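Local coordinates for Oxidored_FMN domain-containing protein ([Pseudomonas] geniculata N1, PDB 6L6J), which oxidises the amine 6-hydroxypseudooxynicotine, as an amine oxidase that carries FMN and a [4Fe-4S] cluster, at the adenosine-5'-diphosphate site. Sequence-based numbering; all coordinates share one arbitrary frame.

The adenosine-5'-diphosphate site. Residues 394-399, 418-419, 424-426, 462-464, 480-483, 625, 645-646, 656. With ADP (adenosine-5'-diphosphate), chain B.
Backbone amides grip both phosphates of ADP: Ala399 N, in the first turn of helix 398-410, reaches ADP O1B of the beta-phosphate at 3.1 Å, Asp646 N binds ADP O3B, and Arg426 N, opening helix 426-430, meets ADP O1A of the alpha-phosphate almost straight (2.8 Å, 176° at H). Gly395 and Gly397, which have no side chains, let the chain pass within van der Waals range of ribose and phosphate. Asp418 has CG anti to its backbone N (chi1 -172°), which carries OD1 to the ribose; there the syn lone pair of Asp418 OD1 takes the 3'-hydroxyl ADP O3' at 2.5 Å, while Gly396 N reaches Asp418 OD1 from above the carboxylate plane at 2.9 Å. An alanine here would probably loosen the ribose and the glycine turn together, since one carboxylate oxygen ties both. The main chain of Leu464 reads the adenine edge, N donating to ADP N1 and O accepting from amino group ADP N6 at 3.0 Å, a pairing that would suit adenine. Thr481 sets CG2, anti to its carbonyl carbon, over the five-membered ring's face as a CH-pi contact, its small branch allowing close approach. Arg426 NH1 forms a salt bridge with Asp646 OD2 and may partly offset the negative charge beside the beta-phosphate. ADP fills a Rossmann-type dinucleotide pocket, though the structure alone does not show whether it is a cofactor or came from purification; the GxGxxG motif runs from the loop after strand 390-394 into helix 398-410, and Asp418 is the ribose-holding acidic residue after strand 413-417.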
# COMPACT_ATOMS: atom_id res chain seq x y z
N ILE A 394 -21.86 -14.13 -12.55
CA ILE A 394 -23.01 -13.84 -11.64
C ILE A 394 -22.47 -13.11 -10.40
O ILE A 394 -21.89 -13.78 -9.52
CB ILE A 394 -23.76 -15.14 -11.31
CG1 ILE A 394 -23.79 -16.06 -12.54
CG2 ILE A 394 -25.14 -14.83 -10.78
CD1 ILE A 394 -24.75 -17.22 -12.43
N GLY A 395 -22.62 -11.79 -10.36
CA GLY A 395 -22.12 -10.94 -9.27
C GLY A 395 -21.41 -9.69 -9.79
O GLY A 395 -20.46 -9.82 -10.59
N GLY A 396 -21.83 -8.52 -9.32
CA GLY A 396 -21.30 -7.22 -9.77
C GLY A 396 -20.32 -6.62 -8.78
O GLY A 396 -20.05 -5.43 -8.91
N GLY A 397 -19.80 -7.42 -7.86
CA GLY A 397 -18.73 -7.00 -6.92
C GLY A 397 -17.37 -6.94 -7.61
O GLY A 397 -17.26 -7.21 -8.82
N PRO A 398 -16.28 -6.63 -6.88
CA PRO A 398 -14.95 -6.55 -7.48
C PRO A 398 -14.46 -7.89 -8.06
O PRO A 398 -13.68 -7.86 -9.02
CB PRO A 398 -14.03 -6.08 -6.35
CG PRO A 398 -14.81 -6.31 -5.08
CD PRO A 398 -16.28 -6.33 -5.45
N ALA A 399 -14.92 -9.02 -7.50
CA ALA A 399 -14.57 -10.38 -8.00
C ALA A 399 -15.13 -10.53 -9.40
O ALA A 399 -14.33 -10.63 -10.33
CB ALA A 399 -15.09 -11.46 -7.07
N ASP A 418 -26.04 -8.66 -12.20
CA ASP A 418 -26.10 -8.31 -10.76
C ASP A 418 -27.55 -8.00 -10.39
O ASP A 418 -28.28 -7.49 -11.26
CB ASP A 418 -25.23 -7.10 -10.42
CG ASP A 418 -25.13 -6.85 -8.93
OD1 ASP A 418 -24.37 -7.60 -8.27
OD2 ASP A 418 -25.87 -5.95 -8.41
N ALA A 419 -27.93 -8.28 -9.15
CA ALA A 419 -29.33 -8.16 -8.66
C ALA A 419 -29.66 -6.70 -8.31
O ALA A 419 -30.87 -6.42 -8.20
CB ALA A 419 -29.54 -9.08 -7.47
N GLY A 424 -20.86 -2.82 -8.30
CA GLY A 424 -19.89 -2.69 -7.19
C GLY A 424 -20.11 -3.67 -6.05
O GLY A 424 -19.29 -3.69 -5.12
N GLY A 425 -21.17 -4.48 -6.09
CA GLY A 425 -21.49 -5.39 -4.98
C GLY A 425 -21.27 -4.70 -3.64
O GLY A 425 -21.87 -3.63 -3.43
N ARG A 426 -20.41 -5.26 -2.80
CA ARG A 426 -20.14 -4.79 -1.41
C ARG A 426 -19.67 -3.33 -1.45
O ARG A 426 -19.93 -2.61 -0.47
CB ARG A 426 -19.12 -5.67 -0.72
CG ARG A 426 -17.75 -5.67 -1.39
CD ARG A 426 -16.85 -6.75 -0.78
NE ARG A 426 -16.41 -6.37 0.54
CZ ARG A 426 -15.66 -7.11 1.33
NH1 ARG A 426 -15.25 -8.30 0.93
NH2 ARG A 426 -15.31 -6.65 2.52
N SER A 462 -30.96 -7.96 -12.45
CA SER A 462 -31.07 -9.37 -12.87
C SER A 462 -30.64 -10.31 -11.75
O SER A 462 -29.54 -10.84 -11.76
CB SER A 462 -30.29 -9.55 -14.14
OG SER A 462 -30.55 -8.46 -15.03
N PRO A 463 -31.51 -10.54 -10.74
CA PRO A 463 -31.33 -11.65 -9.81
C PRO A 463 -31.58 -12.95 -10.58
O PRO A 463 -32.58 -13.01 -11.27
CB PRO A 463 -32.35 -11.39 -8.68
CG PRO A 463 -33.42 -10.55 -9.34
CD PRO A 463 -32.72 -9.76 -10.43
N LEU A 464 -30.66 -13.91 -10.49
CA LEU A 464 -30.69 -15.17 -11.28
C LEU A 464 -30.92 -16.36 -10.33
O LEU A 464 -30.13 -16.53 -9.38
CB LEU A 464 -29.38 -15.33 -12.05
CG LEU A 464 -29.05 -14.22 -13.05
CD1 LEU A 464 -27.70 -14.46 -13.72
CD2 LEU A 464 -30.14 -14.08 -14.11
N ALA A 480 -19.89 -15.29 -8.39
CA ALA A 480 -19.19 -14.27 -7.58
C ALA A 480 -20.18 -13.54 -6.67
O ALA A 480 -20.05 -12.30 -6.53
CB ALA A 480 -18.49 -13.34 -8.53
N THR A 481 -21.04 -14.29 -5.98
CA THR A 481 -22.25 -13.80 -5.27
C THR A 481 -21.94 -13.20 -3.89
O THR A 481 -22.90 -12.85 -3.16
CB THR A 481 -23.28 -14.93 -5.21
OG1 THR A 481 -22.67 -16.08 -4.63
CG2 THR A 481 -23.79 -15.31 -6.59
N GLY A 482 -20.66 -13.01 -3.56
CA GLY A 482 -20.23 -12.23 -2.38
C GLY A 482 -20.64 -12.87 -1.06
O GLY A 482 -20.91 -14.08 -1.02
N ALA A 483 -20.69 -12.07 0.01
CA ALA A 483 -20.95 -12.53 1.39
C ALA A 483 -21.80 -11.51 2.15
O ALA A 483 -22.20 -10.52 1.54
CB ALA A 483 -19.63 -12.78 2.09
N LEU A 625 -26.61 -20.71 -4.56
CA LEU A 625 -26.81 -20.83 -6.03
C LEU A 625 -25.67 -21.67 -6.61
O LEU A 625 -25.95 -22.51 -7.48
CB LEU A 625 -26.87 -19.44 -6.66
CG LEU A 625 -26.71 -19.40 -8.19
CD1 LEU A 625 -27.90 -20.05 -8.90
CD2 LEU A 625 -26.52 -17.97 -8.66
N GLY A 645 -14.05 -15.25 -5.07
CA GLY A 645 -14.22 -14.10 -4.17
C GLY A 645 -14.88 -14.47 -2.85
O GLY A 645 -14.68 -15.61 -2.36
N ASP A 646 -15.63 -13.53 -2.27
CA ASP A 646 -16.19 -13.65 -0.90
C ASP A 646 -17.15 -14.84 -0.87
O ASP A 646 -17.30 -15.46 0.20
CB ASP A 646 -16.88 -12.36 -0.46
CG ASP A 646 -15.95 -11.17 -0.29
OD1 ASP A 646 -14.80 -11.35 0.15
OD2 ASP A 646 -16.39 -10.08 -0.63
N ALA A 656 -10.67 -10.42 -3.72
CA ALA A 656 -11.76 -10.47 -4.72
C ALA A 656 -11.16 -10.21 -6.10
O ALA A 656 -11.56 -10.92 -7.06
CB ALA A 656 -12.86 -9.49 -4.38
PB ADP B . -17.06 -10.03 -4.01
O1B ADP B . -17.12 -9.47 -5.42
O2B ADP B . -16.05 -9.31 -3.12
O3B ADP B . -16.90 -11.53 -3.99
PA ADP B . -19.62 -8.70 -3.48
O1A ADP B . -18.92 -7.41 -3.76
O2A ADP B . -20.46 -8.81 -2.26
O3A ADP B . -18.51 -9.82 -3.35
O5' ADP B . -20.43 -9.17 -4.79
C5' ADP B . -21.67 -9.91 -4.71
C4' ADP B . -22.69 -9.30 -5.64
O4' ADP B . -23.43 -10.37 -6.28
C3' ADP B . -23.75 -8.41 -4.97
O3' ADP B . -24.17 -7.32 -5.79
C2' ADP B . -24.88 -9.41 -4.75
O2' ADP B . -26.15 -8.85 -4.48
C1' ADP B . -24.81 -10.12 -6.10
N9 ADP B . -25.58 -11.36 -6.19
C8 ADP B . -25.76 -12.31 -5.21
N7 ADP B . -26.53 -13.30 -5.59
C5 ADP B . -26.90 -12.97 -6.89
C6 ADP B . -27.72 -13.61 -7.86
N6 ADP B . -28.32 -14.77 -7.66
N1 ADP B . -27.87 -13.00 -9.06
C2 ADP B . -27.25 -11.84 -9.27
N3 ADP B . -26.46 -11.15 -8.45
C4 ADP B . -26.32 -11.77 -7.27
O HOH W 1 -19.23 -9.59 0.00
O HOH W 2 -18.63 -10.30 -7.56